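Local coordinates for tyrosine specific protein phosphatase (Trypanosoma cruzi, PDB 4AZ1) that probably removes phosphate groups from phosphotyrosine side chains of proteins, at residues S154-K159 / P183-Q188; H245-T250 / M285-V290. All blocks are in the same frame, centred on the assembly; numbering follows the deposited sequence.

Contact 1 (S154-K159 / P183-Q188); sequences SEDPGK and PHKFTQ
Asp-156 and Lys-185 make a sparse, long-range ionic contact at the surface, spanning two strands of the mixed sheet that are not direct neighbours. Residues 154-159 leave the first part of strand 151-164 at a turn, and residues 183-188 lead into strand 184-191; strand 169-177 runs between them, and its Tyr-173 exchanges a backbone hydrogen bond with Asp-156. The pairing is a long salt bridge, with Asp-156 OD2 3.8 Å from Lys-185 NZ. Because Asp-156 OD2 is just as near Lys-185 CE, at 3.7 Å, the carboxylate oxygen lies alongside the end of the lysine chain rather than gripping the ammonium alone. Lys-185 reaches it through an extended chain, its CG set opposite the carbonyl carbon (chi1 -64°).

The acidic partner is steadied from its own side. While OD2 turns to the lysine, Asp-156 OD1 accepts a hydrogen bond from the backbone N of Gly-158 at 2.9 Å, the bond of an Asx turn, which limits rotation of the carboxylate. The ammonium of Lys-159 makes a cation-pi contact with Tyr-173. Lys-159 N closes back on Asp-156 O at 3.1 Å, and the whole is an Asx turn combined with a type I beta turn, interrupting an otherwise long strand.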
ATOM      1  N   SER A 154       7.610   5.002 -10.830  1.00 36.42           N
ATOM      2  CA  SER A 154       7.367   5.714 -12.080  1.00 32.18           C
ATOM      3  C   SER A 154       7.754   4.869 -13.268  1.00 32.62           C
ATOM      4  O   SER A 154       8.586   3.959 -13.157  1.00 38.47           O
ATOM      5  CB  SER A 154       8.186   7.010 -12.145  1.00 39.98           C
ATOM      6  OG  SER A 154       8.111   7.737 -10.941  1.00 54.91           O
ATOM      7  N   GLU A 155       7.171   5.188 -14.418  1.00 39.84           N
ATOM      8  CA  GLU A 155       7.586   4.571 -15.663  1.00 49.38           C
ATOM      9  C   GLU A 155       8.933   5.177 -16.056  1.00 43.40           C
ATOM     10  O   GLU A 155       9.110   6.383 -15.963  1.00 41.78           O
ATOM     11  CB  GLU A 155       6.541   4.810 -16.756  1.00 54.56           C
ATOM     12  CG  GLU A 155       6.917   4.174 -18.093  1.00 69.86           C
ATOM     13  CD  GLU A 155       5.751   4.055 -19.060  1.00 71.91           C
ATOM     14  OE1 GLU A 155       4.661   4.612 -18.761  1.00 75.06           O
ATOM     15  OE2 GLU A 155       5.936   3.399 -20.118  1.00 55.01           O
ATOM     16  N   ASP A 156       9.887   4.342 -16.452  1.00 42.18           N
ATOM     17  CA  ASP A 156      11.195   4.839 -16.880  1.00 44.92           C
ATOM     18  C   ASP A 156      11.017   5.703 -18.128  1.00 48.13           C
ATOM     19  O   ASP A 156      10.555   5.211 -19.163  1.00 46.46           O
ATOM     20  CB  ASP A 156      12.148   3.665 -17.146  1.00 57.13           C
ATOM     21  CG  ASP A 156      13.603   4.105 -17.343  1.00 64.13           C
ATOM     22  OD1 ASP A 156      13.856   5.143 -18.012  1.00 53.81           O
ATOM     23  OD2 ASP A 156      14.497   3.390 -16.830  1.00 68.19           O
ATOM     24  N   PRO A 157      11.358   7.005 -18.026  1.00 54.19           N
ATOM     25  CA  PRO A 157      11.137   7.959 -19.123  1.00 61.64           C
ATOM     26  C   PRO A 157      11.894   7.592 -20.392  1.00 64.61           C
ATOM     27  O   PRO A 157      11.501   8.024 -21.480  1.00 63.50           O
ATOM     28  CB  PRO A 157      11.707   9.280 -18.578  1.00 61.80           C
ATOM     29  CG  PRO A 157      11.704   9.132 -17.104  1.00 67.79           C
ATOM     30  CD  PRO A 157      11.874   7.663 -16.810  1.00 53.89           C
ATOM     31  N   GLY A 158      12.973   6.831 -20.256  1.00 60.37           N
ATOM     32  CA  GLY A 158      13.810   6.528 -21.401  1.00 65.66           C
ATOM     33  C   GLY A 158      13.685   5.083 -21.834  1.00 67.89           C
ATOM     34  O   GLY A 158      14.552   4.561 -22.535  1.00 68.31           O
ATOM     35  N   LYS A 159      12.601   4.433 -21.417  1.00 58.98           N
ATOM     36  CA  LYS A 159      12.384   3.039 -21.764  1.00 54.49           C
ATOM     37  C   LYS A 159      10.918   2.666 -21.551  1.00 51.26           C
ATOM     38  O   LYS A 159      10.500   2.412 -20.423  1.00 44.13           O
ATOM     39  CB  LYS A 159      13.297   2.159 -20.908  1.00 61.02           C
ATOM     40  CG  LYS A 159      13.715   0.856 -21.553  1.00 67.54           C
ATOM     41  CD  LYS A 159      14.813   0.190 -20.738  1.00 74.36           C
ATOM     42  CE  LYS A 159      15.204  -1.150 -21.337  1.00 74.09           C
ATOM     43  NZ  LYS A 159      16.180  -1.869 -20.475  1.00 77.44           N
ATOM     44  N   PRO A 183      17.380   7.301  -6.758  1.00 47.23           N
ATOM     45  CA  PRO A 183      16.379   6.445  -7.407  1.00 50.23           C
ATOM     46  C   PRO A 183      16.907   5.031  -7.651  1.00 50.77           C
ATOM     47  O   PRO A 183      18.119   4.835  -7.753  1.00 55.65           O
ATOM     48  CB  PRO A 183      16.104   7.153  -8.741  1.00 52.23           C
ATOM     49  CG  PRO A 183      17.275   8.097  -8.956  1.00 62.51           C
ATOM     50  CD  PRO A 183      17.771   8.460  -7.591  1.00 59.06           C
ATOM     51  N   HIS A 184      16.004   4.059  -7.721  1.00 44.69           N
ATOM     52  CA  HIS A 184      16.383   2.687  -8.025  1.00 39.55           C
ATOM     53  C   HIS A 184      15.552   2.157  -9.187  1.00 48.99           C
ATOM     54  O   HIS A 184      14.314   2.103  -9.105  1.00 46.89           O
ATOM     55  CB  HIS A 184      16.211   1.775  -6.803  1.00 43.93           C
ATOM     56  CG  HIS A 184      16.408   0.317  -7.108  1.00 45.88           C
ATOM     57  ND1 HIS A 184      17.650  -0.231  -7.360  1.00 51.42           N
ATOM     58  CD2 HIS A 184      15.523  -0.701  -7.216  1.00 42.68           C
ATOM     59  CE1 HIS A 184      17.520  -1.522  -7.606  1.00 50.72           C
ATOM     60  NE2 HIS A 184      16.241  -1.836  -7.524  1.00 45.65           N
ATOM     61  N   LYS A 185      16.231   1.771 -10.264  1.00 42.00           N
ATOM     62  CA  LYS A 185      15.570   1.199 -11.434  1.00 41.10           C
ATOM     63  C   LYS A 185      15.398  -0.302 -11.268  1.00 43.34           C
ATOM     64  O   LYS A 185      16.262  -0.975 -10.709  1.00 46.58           O
ATOM     65  CB  LYS A 185      16.389   1.470 -12.694  1.00 45.90           C
ATOM     66  CG  LYS A 185      16.524   2.945 -13.036  1.00 44.96           C
ATOM     67  CD  LYS A 185      17.291   3.143 -14.330  1.00 57.46           C
ATOM     68  CE  LYS A 185      17.315   4.614 -14.714  1.00 65.42           C
ATOM     69  NZ  LYS A 185      17.972   4.828 -16.030  1.00 76.34           N
ATOM     70  N   PHE A 186      14.274  -0.824 -11.742  1.00 42.37           N
ATOM     71  CA  PHE A 186      14.077  -2.264 -11.800  1.00 41.58           C
ATOM     72  C   PHE A 186      13.114  -2.622 -12.930  1.00 46.95           C
ATOM     73  O   PHE A 186      12.392  -1.756 -13.456  1.00 45.15           O
ATOM     74  CB  PHE A 186      13.618  -2.827 -10.439  1.00 37.01           C
ATOM     75  CG  PHE A 186      12.152  -2.620 -10.139  1.00 41.99           C
ATOM     76  CD1 PHE A 186      11.692  -1.413  -9.631  1.00 44.15           C
ATOM     77  CD2 PHE A 186      11.235  -3.650 -10.352  1.00 44.66           C
ATOM     78  CE1 PHE A 186      10.341  -1.225  -9.343  1.00 38.30           C
ATOM     79  CE2 PHE A 186       9.878  -3.480 -10.069  1.00 32.01           C
ATOM     80  CZ  PHE A 186       9.433  -2.262  -9.557  1.00 41.11           C
ATOM     81  N   THR A 187      13.137  -3.890 -13.329  1.00 42.09           N
ATOM     82  CA  THR A 187      12.250  -4.381 -14.375  1.00 35.86           C
ATOM     83  C   THR A 187      11.211  -5.324 -13.752  1.00 37.92           C
ATOM     84  O   THR A 187      11.569  -6.233 -12.993  1.00 36.92           O
ATOM     85  CB  THR A 187      13.068  -5.096 -15.473  1.00 40.09           C
ATOM     86  OG1 THR A 187      14.111  -4.225 -15.937  1.00 46.41           O
ATOM     87  CG2 THR A 187      12.187  -5.480 -16.643  1.00 44.83           C
ATOM     88  N   GLN A 188       9.928  -5.078 -14.023  1.00 40.09           N
ATOM     89  CA  GLN A 188       8.889  -6.067 -13.713  1.00 33.73           C
ATOM     90  C   GLN A 188       8.430  -6.737 -15.003  1.00 38.66           C
ATOM     91  O   GLN A 188       8.156  -6.066 -15.997  1.00 35.60           O
ATOM     92  CB  GLN A 188       7.679  -5.459 -12.978  1.00 31.87           C
ATOM     93  CG  GLN A 188       6.652  -6.503 -12.513  1.00 30.64           C
ATOM     94  CD  GLN A 188       5.246  -6.224 -13.045  1.00 38.88           C
ATOM     95  OE1 GLN A 188       5.077  -5.546 -14.067  1.00 37.09           O
ATOM     96  NE2 GLN A 188       4.233  -6.738 -12.347  1.00 32.56           N
TER

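Contact 2 (H245-T250 / M285-V290)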
ATOM      1  N   HIS A 245      20.547 -27.555 -13.813  1.00 42.79           N
ATOM      2  CA  HIS A 245      21.169 -28.881 -13.705  1.00 48.00           C
ATOM      3  C   HIS A 245      21.426 -29.491 -15.079  1.00 47.53           C
ATOM      4  O   HIS A 245      22.482 -30.087 -15.320  1.00 51.40           O
ATOM      5  CB  HIS A 245      20.317 -29.816 -12.838  1.00 41.21           C
ATOM      6  CG  HIS A 245      20.434 -29.525 -11.377  1.00 53.70           C
ATOM      7  ND1 HIS A 245      21.532 -29.902 -10.632  1.00 57.44           N
ATOM      8  CD2 HIS A 245      19.616 -28.855 -10.532  1.00 48.40           C
ATOM      9  CE1 HIS A 245      21.375 -29.493  -9.387  1.00 64.41           C
ATOM     10  NE2 HIS A 245      20.217 -28.859  -9.298  1.00 56.71           N
ATOM     11  N   LEU A 246      20.460 -29.322 -15.980  1.00 48.64           N
ATOM     12  CA  LEU A 246      20.576 -29.828 -17.344  1.00 50.65           C
ATOM     13  C   LEU A 246      21.781 -29.192 -18.028  1.00 55.98           C
ATOM     14  O   LEU A 246      22.592 -29.880 -18.650  1.00 57.35           O
ATOM     15  CB  LEU A 246      19.284 -29.521 -18.117  1.00 41.05           C
ATOM     16  CG  LEU A 246      19.119 -30.033 -19.557  1.00 51.98           C
ATOM     17  CD1 LEU A 246      17.645 -30.231 -19.885  1.00 49.21           C
ATOM     18  CD2 LEU A 246      19.745 -29.086 -20.574  1.00 55.30           C
ATOM     19  N   GLU A 247      21.888 -27.872 -17.904  1.00 53.04           N
ATOM     20  CA  GLU A 247      22.960 -27.107 -18.544  1.00 60.93           C
ATOM     21  C   GLU A 247      24.366 -27.390 -17.998  1.00 54.13           C
ATOM     22  O   GLU A 247      25.355 -27.180 -18.703  1.00 54.43           O
ATOM     23  CB  GLU A 247      22.654 -25.604 -18.455  1.00 63.02           C
ATOM     24  CG  GLU A 247      21.606 -25.126 -19.450  1.00 72.05           C
ATOM     25  CD  GLU A 247      21.187 -23.677 -19.221  1.00 89.79           C
ATOM     26  OE1 GLU A 247      21.382 -23.157 -18.096  1.00 91.68           O
ATOM     27  OE2 GLU A 247      20.661 -23.053 -20.172  1.00 92.86           O
ATOM     28  N   ARG A 248      24.456 -27.841 -16.747  1.00 53.73           N
ATOM     29  CA  ARG A 248      25.756 -28.159 -16.160  1.00 57.57           C
ATOM     30  C   ARG A 248      25.951 -29.673 -15.987  1.00 72.34           C
ATOM     31  O   ARG A 248      26.830 -30.125 -15.240  1.00 71.60           O
ATOM     32  CB  ARG A 248      26.023 -27.366 -14.864  1.00 61.70           C
ATOM     33  CG  ARG A 248      24.999 -27.537 -13.769  1.00 62.57           C
ATOM     34  CD  ARG A 248      25.333 -26.747 -12.506  1.00 63.52           C
ATOM     35  NE  ARG A 248      25.658 -25.337 -12.735  1.00 69.09           N
ATOM     36  CZ  ARG A 248      25.793 -24.436 -11.762  1.00 67.74           C
ATOM     37  NH1 ARG A 248      25.609 -24.799 -10.500  1.00 68.48           N
ATOM     38  NH2 ARG A 248      26.100 -23.170 -12.040  1.00 69.94           N
ATOM     39  N   GLY A 249      25.128 -30.447 -16.697  1.00 62.81           N
ATOM     40  CA  GLY A 249      25.351 -31.875 -16.827  1.00 62.32           C
ATOM     41  C   GLY A 249      25.046 -32.674 -15.576  1.00 61.97           C
ATOM     42  O   GLY A 249      25.522 -33.800 -15.423  1.00 57.99           O
ATOM     43  N   THR A 250      24.236 -32.104 -14.686  1.00 49.73           N
ATOM     44  CA  THR A 250      23.927 -32.770 -13.425  1.00 53.11           C
ATOM     45  C   THR A 250      22.453 -33.165 -13.274  1.00 54.80           C
ATOM     46  O   THR A 250      22.010 -33.507 -12.174  1.00 58.55           O
ATOM     47  CB  THR A 250      24.356 -31.917 -12.229  1.00 53.23           C
ATOM     48  OG1 THR A 250      23.991 -30.554 -12.474  1.00 52.40           O
ATOM     49  CG2 THR A 250      25.868 -32.001 -12.034  1.00 53.96           C
ATOM     50  N   MET A 285      11.494 -31.516 -21.041  1.00 39.58           N
ATOM     51  CA  MET A 285      11.263 -32.201 -22.301  1.00 42.48           C
ATOM     52  C   MET A 285      11.393 -31.258 -23.499  1.00 37.80           C
ATOM     53  O   MET A 285      12.094 -31.578 -24.459  1.00 43.08           O
ATOM     54  CB  MET A 285       9.902 -32.900 -22.286  1.00 38.41           C
ATOM     55  CG  MET A 285       9.820 -34.021 -21.253  1.00 42.17           C
ATOM     56  SD  MET A 285       8.147 -34.696 -21.088  1.00 40.08           S
ATOM     57  CE  MET A 285       8.051 -35.680 -22.607  1.00 38.63           C
ATOM     58  N   CYS A 286      10.735 -30.099 -23.446  1.00 36.52           N
ATOM     59  CA  CYS A 286      10.855 -29.123 -24.532  1.00 42.93           C
ATOM     60  C   CYS A 286      12.305 -28.705 -24.782  1.00 47.05           C
ATOM     61  O   CYS A 286      12.752 -28.674 -25.929  1.00 51.97           O
ATOM     62  CB  CYS A 286       9.997 -27.886 -24.264  1.00 44.24           C
ATOM     63  SG  CYS A 286       8.231 -28.215 -24.337  1.00 54.49           S
ATOM     64  N   ARG A 287      13.047 -28.409 -23.715  1.00 46.42           N
ATOM     65  CA  ARG A 287      14.460 -28.044 -23.871  1.00 50.21           C
ATOM     66  C   ARG A 287      15.215 -29.165 -24.568  1.00 52.18           C
ATOM     67  O   ARG A 287      16.099 -28.911 -25.391  1.00 52.66           O
ATOM     68  CB  ARG A 287      15.103 -27.734 -22.516  1.00 45.29           C
ATOM     69  CG  ARG A 287      16.592 -27.403 -22.583  1.00 47.11           C
ATOM     70  CD  ARG A 287      16.869 -26.092 -23.347  1.00 58.89           C
ATOM     71  NE  ARG A 287      16.400 -24.910 -22.619  1.00 62.00           N
ATOM     72  CZ  ARG A 287      17.073 -24.329 -21.626  1.00 52.64           C
ATOM     73  NH1 ARG A 287      18.244 -24.821 -21.237  1.00 60.18           N
ATOM     74  NH2 ARG A 287      16.582 -23.258 -21.020  1.00 51.94           N
ATOM     75  N   LEU A 288      14.838 -30.401 -24.256  1.00 51.22           N
ATOM     76  CA  LEU A 288      15.475 -31.579 -24.842  1.00 52.45           C
ATOM     77  C   LEU A 288      14.949 -31.882 -26.241  1.00 52.68           C
ATOM     78  O   LEU A 288      15.475 -32.751 -26.927  1.00 55.09           O
ATOM     79  CB  LEU A 288      15.270 -32.792 -23.930  1.00 50.10           C
ATOM     80  CG  LEU A 288      16.085 -32.712 -22.638  1.00 50.87           C
ATOM     81  CD1 LEU A 288      15.756 -33.852 -21.681  1.00 46.76           C
ATOM     82  CD2 LEU A 288      17.570 -32.699 -22.971  1.00 47.91           C
ATOM     83  N   GLY A 289      13.912 -31.170 -26.671  1.00 55.21           N
ATOM     84  CA  GLY A 289      13.361 -31.408 -27.997  1.00 58.65           C
ATOM     85  C   GLY A 289      12.464 -32.628 -28.057  1.00 54.94           C
ATOM     86  O   GLY A 289      12.230 -33.191 -29.133  1.00 55.72           O
ATOM     87  N   VAL A 290      11.958 -33.037 -26.898  1.00 52.43           N
ATOM     88  CA  VAL A 290      11.011 -34.142 -26.832  1.00 51.46           C
ATOM     89  C   VAL A 290       9.576 -33.609 -26.907  1.00 49.63           C
ATOM     90  O   VAL A 290       9.213 -32.664 -26.188  1.00 46.80           O
ATOM     91  CB  VAL A 290      11.208 -34.986 -25.555  1.00 48.52           C
ATOM     92  CG1 VAL A 290      10.187 -36.107 -25.506  1.00 50.24           C
ATOM     93  CG2 VAL A 290      12.622 -35.575 -25.527  1.00 53.06           C
TER
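Leu-246 and Arg-287 carry most of this contact between the C-terminal ends of helices 232-247 and 274-288, each of which is closed by a Schellman motif. Leu-246 leaves its backbone toward the other helix, and both its methyls touch the aliphatic root of the arginine: CD1 of Leu-246 is 4.0 Å from CG of Arg-287, and CD2 is hardly farther. Leu-246 CD1 also lies 4.0 Å from Leu-288 CD2, as the two leucines run past one another in opposite directions. These three side chains form a small apolar patch between the helix ends.

From this patch the arginine turns off toward charge. Its chain bends at chi2 (66°) and again at chi3, bringing the guanidinium to Glu-247, whose extended side chain crosses it nearly at a right angle and sets its CG at the guanidinium edge. NE of Arg-287 is engaged in a salt bridge with Glu-207 of helix 203-215, the stronger polar partner; the two carboxylates probably help fix the position of the guanidinium. Lys-214 of that helix also makes a weak, long ion pair with Glu-247.

Each end has a glycine with positive phi: Gly-249 follows Arg-248, the first residue out of its helix, while Gly-289 is itself the first out. At the former, Thr-250 N returns to His-245 O at 2.7 Å. Across the contact, Arg-287 NH1 donates to Glu-247 OE2 at 3.2 Å, bent to 139° at the hydrogen and arriving from above the carboxylate plane, 49° out of it.

Contacts 1 and 2 illustrate how one fold joins distant parts of its chain at the surface with a salt bridge in each case, on strands and a turn in one and on helix ends in the other. They follow in series along the sequence, with centres 34 Å apart and nearest atoms about 19 Å apart, so neither touches the other. Contact 1 belongs to the mixed sheet, contact 2 to the helical part. Between them the chain passes through helix 203-215, which flanks contact 2, and strand 222-225 of the same sheet. The loop from that strand into helix 232-247 has the family's phosphate-binding signature, and contact 2 ties the C-terminal end of this helix to helix 274-288.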